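PDB 3S6S: Ac-ASP-7 from Ancylostoma caninum, which is of unknown function but is a secreted hookworm protein of the SCP/TAPS (CAP) family, possibly involved in host-parasite interactions. Local coordinates for residues A[46-51]-A[173-178]; A[59-64]-A[136-140]; A[17-22]-A[88-92]; A[78-82]-A[95-99]; A[107-113]-A[144-150]. One frame throughout, in Å; residues are numbered along the deposited sequence.

Interaction 1. Residues A[46-51]-A[173-178]; sequences EMYGLV and NLCYTF
C175 sets its CB over the face of the Y48 ring, 3.3 Å from the centroid of that ring and almost exactly on the ring normal, and its sulfur hangs over the same face in a Cys sulfur-aromatic contact. CG of Y48 is turned opposite its own carbonyl carbon (chi1 -87°), and this places the ring under C175 CB. Backbone bonds on both flanks of Y48 clamp the pair: C175 N donates to M47 O (2.9 Å) and G49 N to C175 O (2.7 Å). The contact continues along both segments. M47 CG runs alongside L174 CD2 at 3.5 Å, and the main-chain G49 CA lies over one face of the Y176 ring, offset toward its rim. Further on, V51 CG2 reaches the edge of that same ring and also F178 CE2 (3.9 Å). Two waters bridge the ends, one from M47 N to N173 O, the other from T177 N to G49 O. In the second shell, the Y48 hydroxyl is hydrogen-bonded to Y165 N and S168 OG, and C175 is tied to C162 by a disulfide. The pattern is that of an isolated beta bridge, here pinning the disulfide-rich C-terminal segment to the loop that leads into strand 51-53 of the SCP/TAPS domain.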
# COMPACT_ATOMS: atom_id res chain seq x y z
N GLU A 46 7.99 -13.83 4.21
CA GLU A 46 8.62 -12.56 4.51
C GLU A 46 7.75 -11.49 3.88
O GLU A 46 7.34 -11.62 2.72
CB GLU A 46 10.04 -12.51 3.94
CG GLU A 46 10.74 -11.19 4.16
CD GLU A 46 12.19 -11.23 3.75
OE1 GLU A 46 12.75 -12.34 3.65
OE2 GLU A 46 12.78 -10.16 3.54
N MET A 47 7.45 -10.45 4.64
CA MET A 47 6.64 -9.36 4.14
C MET A 47 7.20 -8.04 4.65
O MET A 47 7.64 -7.94 5.79
CB MET A 47 5.18 -9.55 4.57
CG MET A 47 4.22 -8.45 4.12
SD MET A 47 3.74 -8.52 2.38
CE MET A 47 2.76 -10.04 2.34
N TYR A 48 7.22 -7.03 3.78
CA TYR A 48 7.60 -5.69 4.20
C TYR A 48 6.35 -4.89 4.43
O TYR A 48 5.42 -4.99 3.65
CB TYR A 48 8.48 -5.01 3.15
CG TYR A 48 9.93 -5.35 3.36
CD1 TYR A 48 10.38 -6.66 3.17
CD2 TYR A 48 10.85 -4.39 3.78
CE1 TYR A 48 11.69 -7.00 3.38
CE2 TYR A 48 12.18 -4.72 3.99
CZ TYR A 48 12.59 -6.04 3.78
OH TYR A 48 13.89 -6.41 3.98
N GLY A 49 6.31 -4.13 5.52
CA GLY A 49 5.22 -3.19 5.71
C GLY A 49 5.44 -2.08 4.69
O GLY A 49 6.56 -1.85 4.25
N LEU A 50 4.38 -1.39 4.29
CA LEU A 50 4.58 -0.26 3.42
C LEU A 50 4.75 1.00 4.26
O LEU A 50 3.90 1.35 5.07
CB LEU A 50 3.42 -0.09 2.45
CG LEU A 50 3.06 -1.25 1.52
CD1 LEU A 50 1.81 -0.91 0.75
CD2 LEU A 50 4.21 -1.55 0.57
N VAL A 51 5.87 1.68 4.06
CA VAL A 51 6.03 2.99 4.64
C VAL A 51 5.15 3.98 3.89
O VAL A 51 5.23 4.07 2.68
CB VAL A 51 7.49 3.43 4.58
CG1 VAL A 51 7.60 4.91 4.88
CG2 VAL A 51 8.33 2.59 5.53
N ASN A 173 5.64 -8.22 12.96
CA ASN A 173 5.94 -9.18 11.90
C ASN A 173 5.94 -8.61 10.47
O ASN A 173 5.76 -9.34 9.49
CB ASN A 173 5.18 -10.51 12.04
CG ASN A 173 3.68 -10.35 11.92
OD1 ASN A 173 2.95 -10.48 12.91
ND2 ASN A 173 3.21 -10.09 10.69
N LEU A 174 6.19 -7.31 10.37
CA LEU A 174 6.48 -6.70 9.08
C LEU A 174 7.92 -6.19 9.11
O LEU A 174 8.40 -5.74 10.15
CB LEU A 174 5.50 -5.57 8.78
CG LEU A 174 4.05 -6.03 8.55
CD1 LEU A 174 3.12 -4.84 8.47
CD2 LEU A 174 3.95 -6.88 7.28
N CYS A 175 8.60 -6.30 7.96
CA CYS A 175 9.91 -5.68 7.74
C CYS A 175 9.75 -4.25 7.24
O CYS A 175 8.92 -3.97 6.37
CB CYS A 175 10.72 -6.49 6.74
SG CYS A 175 11.03 -8.21 7.23
N TYR A 176 10.52 -3.32 7.80
CA TYR A 176 10.48 -1.94 7.35
C TYR A 176 11.87 -1.46 6.93
O TYR A 176 12.83 -1.58 7.69
CB TYR A 176 9.93 -1.02 8.44
CG TYR A 176 8.47 -1.22 8.76
CD1 TYR A 176 8.05 -2.21 9.65
CD2 TYR A 176 7.50 -0.41 8.18
CE1 TYR A 176 6.71 -2.39 9.94
CE2 TYR A 176 6.16 -0.59 8.46
CZ TYR A 176 5.78 -1.58 9.36
OH TYR A 176 4.44 -1.75 9.64
N THR A 177 11.99 -0.93 5.72
CA THR A 177 13.21 -0.25 5.33
C THR A 177 12.87 1.12 4.77
O THR A 177 11.79 1.32 4.25
CB THR A 177 14.04 -1.06 4.33
OG1 THR A 177 15.19 -0.29 3.95
CG2 THR A 177 13.23 -1.38 3.08
N PHE A 178 13.79 2.06 4.91
CA PHE A 178 13.60 3.42 4.41
C PHE A 178 14.54 3.69 3.25
O PHE A 178 14.58 4.80 2.73
CB PHE A 178 13.82 4.45 5.52
CG PHE A 178 12.82 4.34 6.63
CD1 PHE A 178 13.08 3.54 7.74
CD2 PHE A 178 11.61 5.01 6.55
CE1 PHE A 178 12.15 3.42 8.76
CE2 PHE A 178 10.70 4.91 7.56
CZ PHE A 178 10.97 4.11 8.68
O HOH W 1 7.54 -10.17 7.93
O HOH W 2 9.21 -0.88 4.55

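Interaction 2. Residues A[59-64]-A[136-140]; sequences EARKEI and WVCVY
Helix 54-65 covers one face of the central mixed sheet, and its packing on strand 133-140 is part of the alpha-beta-alpha sandwich of the SCP/TAPS fold. A60 is the pivot: its CB points at the strand and meets both V137 O, at 3.5 Å, and V137 CG2. V139 CG2 comes in beside it, 3.7 Å from A60 CA, close against the helix backbone. V137 and V139, two residues apart on the strand, thus both touch A60. The axes of the short segments 59-64 and 136-140 approach to 7.5 Å and run at 130° to each other.

V137 uses both branches. Its CG1 slides past I64 in the opposite direction, 3.3 Å from I64 CG1, whereas its CG2 faces A60. The E63 side chain crosses that of V137 at about a right angle, with E63 CG 3.8 Å from V137 CG2. In this sandwich the strand's alternate residues divide between two layers: V137 and V139 face helix 54-65, while W136 and C138 turn to the other side, where I22 of helix 16-34 packs on them and a disulfide joins C138 to C119.

E63 touches V137 through CB and CG, and both glutamate carboxylates have their polar partners outside the two segments. The E63 chain leaves anti to its backbone nitrogen (chi1 174°) and bends at the next bond, and its oxygens accept from the backbone N-H groups of G68 and A70. E59 extends past V139, with OE2 3.9 Å from V139 CG1, to a salt bridge with R75.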
# COMPACT_ATOMS: atom_id res chain seq x y z
N GLU A 59 3.10 12.16 -5.72
CA GLU A 59 3.13 11.56 -7.04
C GLU A 59 1.74 11.03 -7.40
O GLU A 59 1.28 11.16 -8.52
CB GLU A 59 4.19 10.45 -7.16
CG GLU A 59 5.63 10.87 -6.80
CD GLU A 59 6.66 9.82 -7.21
OE1 GLU A 59 7.88 10.06 -7.03
OE2 GLU A 59 6.25 8.75 -7.73
N ALA A 60 1.05 10.46 -6.42
CA ALA A 60 -0.30 9.99 -6.67
C ALA A 60 -1.20 11.16 -7.10
O ALA A 60 -2.03 11.01 -8.00
CB ALA A 60 -0.87 9.28 -5.46
N ARG A 61 -1.02 12.32 -6.47
CA ARG A 61 -1.77 13.52 -6.84
C ARG A 61 -1.46 13.93 -8.28
O ARG A 61 -2.35 14.36 -9.00
CB ARG A 61 -1.48 14.68 -5.88
CG ARG A 61 -2.42 15.88 -6.07
CD ARG A 61 -1.98 17.16 -5.32
NE ARG A 61 -0.74 17.73 -5.85
CZ ARG A 61 -0.63 18.37 -7.03
NH1 ARG A 61 -1.69 18.54 -7.81
NH2 ARG A 61 0.56 18.84 -7.43
N LYS A 62 -0.19 13.80 -8.68
CA LYS A 62 0.20 14.14 -10.05
C LYS A 62 -0.44 13.15 -11.02
O LYS A 62 -0.88 13.53 -12.12
CB LYS A 62 1.72 14.10 -10.21
CG LYS A 62 2.51 15.01 -9.30
CD LYS A 62 2.83 16.33 -9.95
CE LYS A 62 4.24 16.79 -9.60
NZ LYS A 62 4.44 17.05 -8.15
N GLU A 63 -0.49 11.89 -10.59
CA GLU A 63 -1.07 10.82 -11.39
C GLU A 63 -2.56 11.05 -11.64
O GLU A 63 -3.08 10.68 -12.70
CB GLU A 63 -0.85 9.46 -10.71
CG GLU A 63 -1.56 8.31 -11.41
CD GLU A 63 -0.93 8.02 -12.76
OE1 GLU A 63 -1.65 7.55 -13.67
OE2 GLU A 63 0.27 8.26 -12.91
N ILE A 64 -3.26 11.63 -10.67
CA ILE A 64 -4.67 11.92 -10.86
C ILE A 64 -4.84 13.01 -11.92
O ILE A 64 -5.68 12.90 -12.81
CB ILE A 64 -5.35 12.37 -9.58
CG1 ILE A 64 -5.59 11.17 -8.66
CG2 ILE A 64 -6.68 13.03 -9.91
CD1 ILE A 64 -5.86 11.52 -7.21
N TRP A 136 -9.48 7.73 -5.95
CA TRP A 136 -8.18 7.60 -5.29
C TRP A 136 -7.15 6.93 -6.21
O TRP A 136 -7.48 6.00 -6.95
CB TRP A 136 -8.32 6.77 -4.01
CG TRP A 136 -9.11 7.46 -2.94
CD1 TRP A 136 -10.47 7.44 -2.77
CD2 TRP A 136 -8.59 8.30 -1.91
NE1 TRP A 136 -10.83 8.20 -1.69
CE2 TRP A 136 -9.70 8.75 -1.14
CE3 TRP A 136 -7.31 8.73 -1.55
CZ2 TRP A 136 -9.55 9.59 -0.04
CZ3 TRP A 136 -7.17 9.57 -0.46
CH2 TRP A 136 -8.28 10.00 0.28
N VAL A 137 -5.92 7.41 -6.20
CA VAL A 137 -4.83 6.55 -6.65
C VAL A 137 -3.81 6.34 -5.56
O VAL A 137 -3.55 7.21 -4.73
CB VAL A 137 -4.18 6.94 -8.05
CG1 VAL A 137 -5.02 7.93 -8.83
CG2 VAL A 137 -2.74 7.38 -7.91
N CYS A 138 -3.25 5.13 -5.55
CA CYS A 138 -2.05 4.84 -4.78
C CYS A 138 -0.89 4.53 -5.71
O CYS A 138 -1.03 3.92 -6.78
CB CYS A 138 -2.27 3.70 -3.79
SG CYS A 138 -3.48 4.11 -2.52
N VAL A 139 0.27 5.00 -5.26
CA VAL A 139 1.52 4.86 -5.96
C VAL A 139 2.47 4.12 -5.03
O VAL A 139 2.57 4.42 -3.82
CB VAL A 139 2.08 6.26 -6.34
CG1 VAL A 139 3.58 6.19 -6.51
CG2 VAL A 139 1.38 6.80 -7.61
N TYR A 140 3.15 3.13 -5.60
CA TYR A 140 4.01 2.23 -4.86
C TYR A 140 5.41 2.30 -5.42
O TYR A 140 5.60 2.55 -6.60
CB TYR A 140 3.48 0.81 -4.95
CG TYR A 140 2.03 0.71 -4.56
CD1 TYR A 140 1.04 1.18 -5.41
CD2 TYR A 140 1.64 0.12 -3.36
CE1 TYR A 140 -0.28 1.09 -5.07
CE2 TYR A 140 0.31 0.03 -3.02
CZ TYR A 140 -0.65 0.51 -3.88
OH TYR A 140 -1.97 0.43 -3.57

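Interaction 3. Residues A[17-22]-A[88-92]; sequences PFREAI and AISAL
The F18 ring reaches from its helix into the angle between A88 and I89, meeting the first in its plane and the second over a face. A88 CB touches the ring edge, 3.7 Å from F18 CZ, while I89 CD1 lies over one face toward the rim, 4.2 Å from the ring centroid in a CH-pi contact. In I89, CG1 stands anti to the backbone nitrogen (chi1 -169°) and a bend at chi2 (61°) brings CD1 over the ring face and on to P17, whose O lies 3.9 Å from I89 CD1. L92 CG completes the ring's surroundings at the edge, near its plane. The same leucine projects CD1 toward the next turn of the first helix, 3.6 Å from A21 CB, and meets I22 CG1 at about a right angle (4.0 Å from L92 CD1). No polar pair takes part. The short segments run nearly parallel, 13° apart, and their axes stay 10.4 Å from one another, a spacing filled by F18, I89 and L92. Below this layer, W136 touches F18, I22 and L92, and F80 packs against I22 and L92. Here segments of helices 16-34 and 88-99 pack side by side on one side of the central sheet, in a helical layer of the SCP/TAPS alpha-beta-alpha sandwich.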
# COMPACT_ATOMS: atom_id res chain seq x y z
N PRO A 17 -7.56 10.66 8.87
CA PRO A 17 -8.35 9.42 8.87
C PRO A 17 -8.43 8.73 7.50
O PRO A 17 -8.52 7.51 7.44
CB PRO A 17 -9.73 9.87 9.36
CG PRO A 17 -9.79 11.32 9.10
CD PRO A 17 -8.37 11.84 9.19
N PHE A 18 -8.40 9.50 6.41
CA PHE A 18 -8.36 8.90 5.07
C PHE A 18 -7.05 8.15 4.83
O PHE A 18 -7.06 7.00 4.41
CB PHE A 18 -8.59 9.95 3.99
CG PHE A 18 -9.92 10.61 4.07
CD1 PHE A 18 -10.06 11.81 4.75
CD2 PHE A 18 -11.04 10.02 3.51
CE1 PHE A 18 -11.31 12.42 4.84
CE2 PHE A 18 -12.29 10.62 3.59
CZ PHE A 18 -12.43 11.82 4.26
N ARG A 19 -5.95 8.84 5.12
CA ARG A 19 -4.62 8.25 5.07
C ARG A 19 -4.52 7.01 5.94
O ARG A 19 -3.91 6.01 5.55
CB ARG A 19 -3.58 9.27 5.55
CG ARG A 19 -2.21 8.69 5.77
CD ARG A 19 -1.19 9.78 6.05
NE ARG A 19 -1.26 10.25 7.43
CZ ARG A 19 -1.52 11.50 7.79
NH1 ARG A 19 -1.74 12.44 6.89
NH2 ARG A 19 -1.56 11.81 9.08
N GLU A 20 -5.13 7.06 7.11
CA GLU A 20 -5.02 5.98 8.06
C GLU A 20 -5.85 4.78 7.65
O GLU A 20 -5.41 3.64 7.78
CB GLU A 20 -5.40 6.47 9.45
CG GLU A 20 -4.44 7.54 9.92
CD GLU A 20 -4.36 7.62 11.42
OE1 GLU A 20 -5.28 7.12 12.09
OE2 GLU A 20 -3.36 8.20 11.92
N ALA A 21 -7.03 5.06 7.13
CA ALA A 21 -7.92 4.01 6.67
C ALA A 21 -7.25 3.21 5.54
O ALA A 21 -7.30 1.98 5.51
CB ALA A 21 -9.26 4.61 6.19
N ILE A 22 -6.60 3.92 4.63
CA ILE A 22 -5.94 3.29 3.49
C ILE A 22 -4.66 2.54 3.90
O ILE A 22 -4.40 1.41 3.45
CB ILE A 22 -5.63 4.34 2.40
CG1 ILE A 22 -6.94 4.96 1.91
CG2 ILE A 22 -4.82 3.71 1.25
CD1 ILE A 22 -6.77 6.16 0.97
N ALA A 88 -17.75 11.08 3.52
CA ALA A 88 -16.65 10.61 2.70
C ALA A 88 -15.96 9.43 3.37
O ALA A 88 -15.58 8.47 2.70
CB ALA A 88 -15.67 11.75 2.44
N ILE A 89 -15.81 9.48 4.68
CA ILE A 89 -15.00 8.49 5.37
C ILE A 89 -15.66 7.11 5.38
O ILE A 89 -14.98 6.09 5.42
CB ILE A 89 -14.67 8.91 6.83
CG1 ILE A 89 -13.62 7.97 7.43
CG2 ILE A 89 -15.94 8.94 7.69
CD1 ILE A 89 -12.29 7.98 6.67
N SER A 90 -16.99 7.08 5.37
CA SER A 90 -17.69 5.81 5.36
C SER A 90 -17.67 5.22 3.95
O SER A 90 -17.47 4.02 3.78
CB SER A 90 -19.13 5.97 5.86
OG SER A 90 -19.16 6.21 7.26
N ALA A 91 -17.86 6.08 2.96
CA ALA A 91 -17.81 5.67 1.57
C ALA A 91 -16.46 5.01 1.24
O ALA A 91 -16.41 3.94 0.63
CB ALA A 91 -18.07 6.86 0.66
N LEU A 92 -15.38 5.68 1.66
CA LEU A 92 -14.02 5.20 1.45
C LEU A 92 -13.91 3.79 1.97
O LEU A 92 -13.46 2.88 1.27
CB LEU A 92 -13.03 6.09 2.18
CG LEU A 92 -11.52 6.02 1.87
CD1 LEU A 92 -10.74 5.48 3.05
CD2 LEU A 92 -11.20 5.25 0.57

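Interaction 4. Residues A[78-82]-A[95-99]; sequences TRFSG and ILETF
The rings of F80 and F99 face each other obliquely, their centroids 4.5 Å apart and their planes inclined by 34°. F80 CD1 sits over the centre of the F99 ring, and F99 CD1 in turn lies over a face of F80. The edges are taken by aliphatic groups: T78 CB abuts the rim of F99, 3.7 Å from F99 CZ, and I95 CG2 approaches the rim of F80 at 3.6 Å from F80 CD2. L96 CD2 adds a slanting contact to F80 CE2 (3.7 Å). F80 adopts a side-chain turn that sets CG between the backbone nitrogen and the carbonyl carbon (chi1 47°), which brings its ring over the face of F99; F99, extended anti to its own nitrogen, reaches out to meet it.

Strand 76-83 is an outermost strand of the mixed sheet in the SCP/TAPS alpha-beta-alpha sandwich, and helix 88-99, which follows it in the chain, folds back over it; the short axes of 78-82 and 95-99 run at 130° and approach to 8.2 Å. W136 of the adjoining strand also meets F80, its ring nearly parallel to it, and V109 of helix 103-110 packs against F99. At G82, I95 CD1 comes to 3.6 Å from G82 N, pressed directly onto the main chain.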
# COMPACT_ATOMS: atom_id res chain seq x y z
N THR A 78 -2.33 1.84 -8.00
CA THR A 78 -3.69 1.34 -7.87
C THR A 78 -4.71 2.49 -7.91
O THR A 78 -4.40 3.62 -7.55
CB THR A 78 -3.91 0.52 -6.58
OG1 THR A 78 -3.67 1.36 -5.43
CG2 THR A 78 -2.99 -0.70 -6.57
N ARG A 79 -5.92 2.18 -8.35
CA ARG A 79 -6.97 3.18 -8.39
C ARG A 79 -8.22 2.59 -7.79
O ARG A 79 -8.50 1.42 -7.96
CB ARG A 79 -7.24 3.62 -9.82
CG ARG A 79 -5.99 3.72 -10.65
CD ARG A 79 -6.31 4.03 -12.10
NE ARG A 79 -6.21 5.46 -12.31
CZ ARG A 79 -5.17 6.05 -12.88
NH1 ARG A 79 -4.15 5.30 -13.30
NH2 ARG A 79 -5.17 7.37 -13.03
N PHE A 80 -8.96 3.41 -7.06
CA PHE A 80 -10.25 2.97 -6.57
C PHE A 80 -11.19 4.16 -6.40
O PHE A 80 -10.77 5.25 -6.01
CB PHE A 80 -10.11 2.11 -5.30
CG PHE A 80 -9.19 2.68 -4.26
CD1 PHE A 80 -7.82 2.52 -4.35
CD2 PHE A 80 -9.71 3.37 -3.15
CE1 PHE A 80 -6.97 3.04 -3.37
CE2 PHE A 80 -8.87 3.90 -2.17
CZ PHE A 80 -7.50 3.73 -2.28
N SER A 81 -12.45 3.94 -6.77
CA SER A 81 -13.45 5.01 -6.80
C SER A 81 -14.87 4.49 -6.62
O SER A 81 -15.12 3.28 -6.65
CB SER A 81 -13.37 5.79 -8.10
OG SER A 81 -12.57 5.12 -9.05
N GLY A 82 -15.80 5.42 -6.43
CA GLY A 82 -17.19 5.05 -6.27
C GLY A 82 -18.07 6.24 -5.96
O GLY A 82 -17.64 7.22 -5.36
N ILE A 95 -15.65 1.54 -0.39
CA ILE A 95 -14.88 1.47 -1.63
C ILE A 95 -13.69 0.53 -1.50
O ILE A 95 -13.38 -0.21 -2.42
CB ILE A 95 -14.41 2.85 -2.06
CG1 ILE A 95 -15.59 3.62 -2.64
CG2 ILE A 95 -13.29 2.75 -3.07
CD1 ILE A 95 -15.29 5.06 -2.90
N LEU A 96 -13.04 0.56 -0.33
CA LEU A 96 -11.91 -0.33 -0.05
C LEU A 96 -12.34 -1.79 0.03
O LEU A 96 -11.57 -2.69 -0.33
CB LEU A 96 -11.24 0.05 1.27
CG LEU A 96 -10.44 1.36 1.31
CD1 LEU A 96 -10.10 1.69 2.74
CD2 LEU A 96 -9.18 1.26 0.47
N GLU A 97 -13.55 -2.04 0.50
CA GLU A 97 -14.03 -3.41 0.52
C GLU A 97 -14.21 -3.88 -0.93
O GLU A 97 -13.75 -4.95 -1.32
CB GLU A 97 -15.32 -3.55 1.31
CG GLU A 97 -15.61 -5.00 1.71
CD GLU A 97 -16.90 -5.16 2.51
OE1 GLU A 97 -17.28 -4.22 3.23
OE2 GLU A 97 -17.54 -6.24 2.39
N THR A 98 -14.85 -3.05 -1.73
CA THR A 98 -15.00 -3.38 -3.13
C THR A 98 -13.62 -3.54 -3.78
O THR A 98 -13.37 -4.50 -4.51
CB THR A 98 -15.86 -2.31 -3.84
OG1 THR A 98 -17.19 -2.37 -3.31
CG2 THR A 98 -15.89 -2.55 -5.33
N PHE A 99 -12.72 -2.63 -3.47
CA PHE A 99 -11.36 -2.64 -3.96
C PHE A 99 -10.65 -3.95 -3.62
O PHE A 99 -9.88 -4.47 -4.43
CB PHE A 99 -10.60 -1.46 -3.32
CG PHE A 99 -9.15 -1.35 -3.72
CD1 PHE A 99 -8.16 -1.32 -2.76
CD2 PHE A 99 -8.78 -1.27 -5.07
CE1 PHE A 99 -6.83 -1.20 -3.10
CE2 PHE A 99 -7.45 -1.16 -5.43
CZ PHE A 99 -6.47 -1.13 -4.45

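Interaction 5. Residues A[107-113]-A[144-150]; sequences RQVVYPK and PKDGESF
The turn after strand 133-140, a type II beta turn from K145 to E148 within a loop of the SCP/TAPS domain, is pinned to helix 103-110 and the residues that follow it. Among the hydrogen bonds, R107 NH2 donates to K145 O at 2.8 Å, in the guanidinium plane though above the carbonyl plane; E148 N, closing the turn, reaches that oxygen from the opposite face. The E148 chain is extended, with CG anti to the backbone N (chi1 179°), which carries OE2 out to accept from the Y111 hydroxyl, itself also partnered by K142 NZ. K145 N holds E148 OE1 at 3.0 Å, so both carboxylate oxygens are engaged and the group is fixed crosswise to the tyrosine ring, the planes 80° apart.

The apolar contacts centre on two rings. P144 CB lies over the middle of one Y111 face, 3.6 Å from its centroid. F150 meets Y111 obliquely, and P112 CD covers a face of F150, 4.1 Å from the ring centroid.

R107 also contributes a flat surface: its guanidinium lies over F150 CZ and P144 CG, its plane 16° from that of the F150 ring. At the rim of that ring, R107 O lies 3.3 Å from F150 CE2.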
# COMPACT_ATOMS: atom_id res chain seq x y z
N ARG A 107 -2.89 -7.61 -6.23
CA ARG A 107 -1.52 -8.01 -6.50
C ARG A 107 -0.51 -6.94 -6.10
O ARG A 107 0.53 -7.25 -5.52
CB ARG A 107 -1.31 -8.32 -7.98
CG ARG A 107 -1.56 -9.74 -8.36
CD ARG A 107 -0.96 -9.98 -9.74
NE ARG A 107 0.29 -10.70 -9.63
CZ ARG A 107 1.40 -10.37 -10.26
NH1 ARG A 107 1.41 -9.31 -11.06
NH2 ARG A 107 2.50 -11.11 -10.08
N GLN A 108 -0.80 -5.69 -6.44
CA GLN A 108 0.10 -4.60 -6.05
C GLN A 108 0.08 -4.36 -4.54
O GLN A 108 1.13 -4.26 -3.90
CB GLN A 108 -0.26 -3.32 -6.80
CG GLN A 108 0.55 -2.12 -6.36
CD GLN A 108 2.02 -2.22 -6.76
OE1 GLN A 108 2.37 -2.05 -7.94
NE2 GLN A 108 2.89 -2.51 -5.78
N VAL A 109 -1.12 -4.29 -3.97
CA VAL A 109 -1.33 -4.03 -2.55
C VAL A 109 -0.52 -4.97 -1.68
O VAL A 109 -0.02 -4.61 -0.61
CB VAL A 109 -2.82 -4.23 -2.21
CG1 VAL A 109 -3.05 -4.21 -0.69
CG2 VAL A 109 -3.66 -3.17 -2.92
N VAL A 110 -0.34 -6.17 -2.18
CA VAL A 110 0.03 -7.31 -1.37
C VAL A 110 1.46 -7.83 -1.69
O VAL A 110 1.96 -8.72 -1.00
CB VAL A 110 -1.10 -8.37 -1.56
CG1 VAL A 110 -0.58 -9.73 -1.98
CG2 VAL A 110 -2.02 -8.38 -0.35
N TYR A 111 2.09 -7.24 -2.70
CA TYR A 111 3.43 -7.57 -3.18
C TYR A 111 4.47 -7.38 -2.08
O TYR A 111 4.75 -6.26 -1.68
CB TYR A 111 3.78 -6.66 -4.37
CG TYR A 111 5.11 -6.92 -5.03
CD1 TYR A 111 5.83 -5.87 -5.59
CD2 TYR A 111 5.63 -8.20 -5.13
CE1 TYR A 111 7.05 -6.10 -6.21
CE2 TYR A 111 6.85 -8.44 -5.74
CZ TYR A 111 7.55 -7.39 -6.28
OH TYR A 111 8.76 -7.62 -6.90
N PRO A 112 5.07 -8.49 -1.60
CA PRO A 112 5.96 -8.45 -0.42
C PRO A 112 7.21 -7.58 -0.58
O PRO A 112 7.82 -7.25 0.43
CB PRO A 112 6.35 -9.92 -0.24
CG PRO A 112 5.25 -10.70 -0.89
CD PRO A 112 4.84 -9.86 -2.07
N LYS A 113 7.56 -7.19 -1.80
CA LYS A 113 8.80 -6.44 -2.02
C LYS A 113 8.59 -4.95 -2.27
O LYS A 113 9.56 -4.20 -2.45
CB LYS A 113 9.63 -7.07 -3.15
CG LYS A 113 10.05 -8.49 -2.81
CD LYS A 113 10.86 -9.17 -3.92
CE LYS A 113 11.30 -10.56 -3.46
NZ LYS A 113 11.99 -11.32 -4.53
N PRO A 144 4.98 -5.31 -8.97
CA PRO A 144 5.36 -6.69 -9.27
C PRO A 144 5.29 -6.92 -10.78
O PRO A 144 4.71 -6.10 -11.48
CB PRO A 144 4.27 -7.49 -8.58
CG PRO A 144 3.06 -6.59 -8.65
CD PRO A 144 3.60 -5.20 -8.48
N LYS A 145 5.88 -8.01 -11.28
CA LYS A 145 5.64 -8.37 -12.68
C LYS A 145 4.74 -9.58 -12.78
O LYS A 145 4.57 -10.34 -11.83
CB LYS A 145 6.93 -8.57 -13.50
CG LYS A 145 8.24 -8.55 -12.75
CD LYS A 145 9.38 -8.15 -13.69
CE LYS A 145 9.21 -8.82 -15.06
NZ LYS A 145 10.08 -8.23 -16.12
N ASP A 146 4.14 -9.76 -13.95
CA ASP A 146 3.19 -10.84 -14.13
C ASP A 146 3.89 -12.17 -13.96
O ASP A 146 5.02 -12.36 -14.43
CB ASP A 146 2.50 -10.70 -15.48
CG ASP A 146 1.59 -9.48 -15.52
OD1 ASP A 146 2.11 -8.37 -15.80
OD2 ASP A 146 0.38 -9.62 -15.23
N GLY A 147 3.23 -13.07 -13.24
CA GLY A 147 3.80 -14.36 -12.94
C GLY A 147 4.85 -14.36 -11.83
O GLY A 147 5.18 -15.42 -11.33
N GLU A 148 5.37 -13.20 -11.46
CA GLU A 148 6.33 -13.13 -10.36
C GLU A 148 5.78 -13.82 -9.12
O GLU A 148 4.64 -13.59 -8.72
CB GLU A 148 6.72 -11.68 -10.04
CG GLU A 148 7.71 -11.57 -8.89
CD GLU A 148 8.24 -10.17 -8.67
OE1 GLU A 148 7.91 -9.26 -9.45
OE2 GLU A 148 9.02 -9.98 -7.71
N SER A 149 6.59 -14.70 -8.52
CA SER A 149 6.17 -15.39 -7.30
C SER A 149 6.29 -14.47 -6.08
O SER A 149 7.24 -13.69 -5.96
CB SER A 149 7.01 -16.66 -7.08
OG SER A 149 6.53 -17.37 -5.94
N PHE A 150 5.31 -14.56 -5.18
CA PHE A 150 5.27 -13.70 -3.99
C PHE A 150 5.66 -14.47 -2.72
O PHE A 150 5.90 -13.85 -1.69
CB PHE A 150 3.88 -13.08 -3.79
CG PHE A 150 3.54 -11.99 -4.76
CD1 PHE A 150 4.41 -11.65 -5.79
CD2 PHE A 150 2.36 -11.27 -4.62
CE1 PHE A 150 4.09 -10.63 -6.68
CE2 PHE A 150 2.04 -10.24 -5.51
CZ PHE A 150 2.91 -9.92 -6.53

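Interactions 2, 3 and 4 lie within the alpha-beta-alpha sandwich, on both sides of its sheet. Interactions 2 and 4 use neighbouring strands, 133-140 and 76-83, with centres about 14 Å apart, and interactions 3 and 4 share helix 88-99, centres about 11 Å apart. W136 and F80 both pack against I22 and L92 of interaction 3. Interactions 1 and 5, centres about 14 Å apart, join where M47 and Y48 touch P112. Y140 of interaction 2 touches L50 of interaction 1 and Q108 of interaction 5, and F99 of interaction 4 meets V109, making one connected core. Interaction 1 spans the other segments except 17-22, while interactions 2 and 3 interleave, so that distant parts of the sequence interlock.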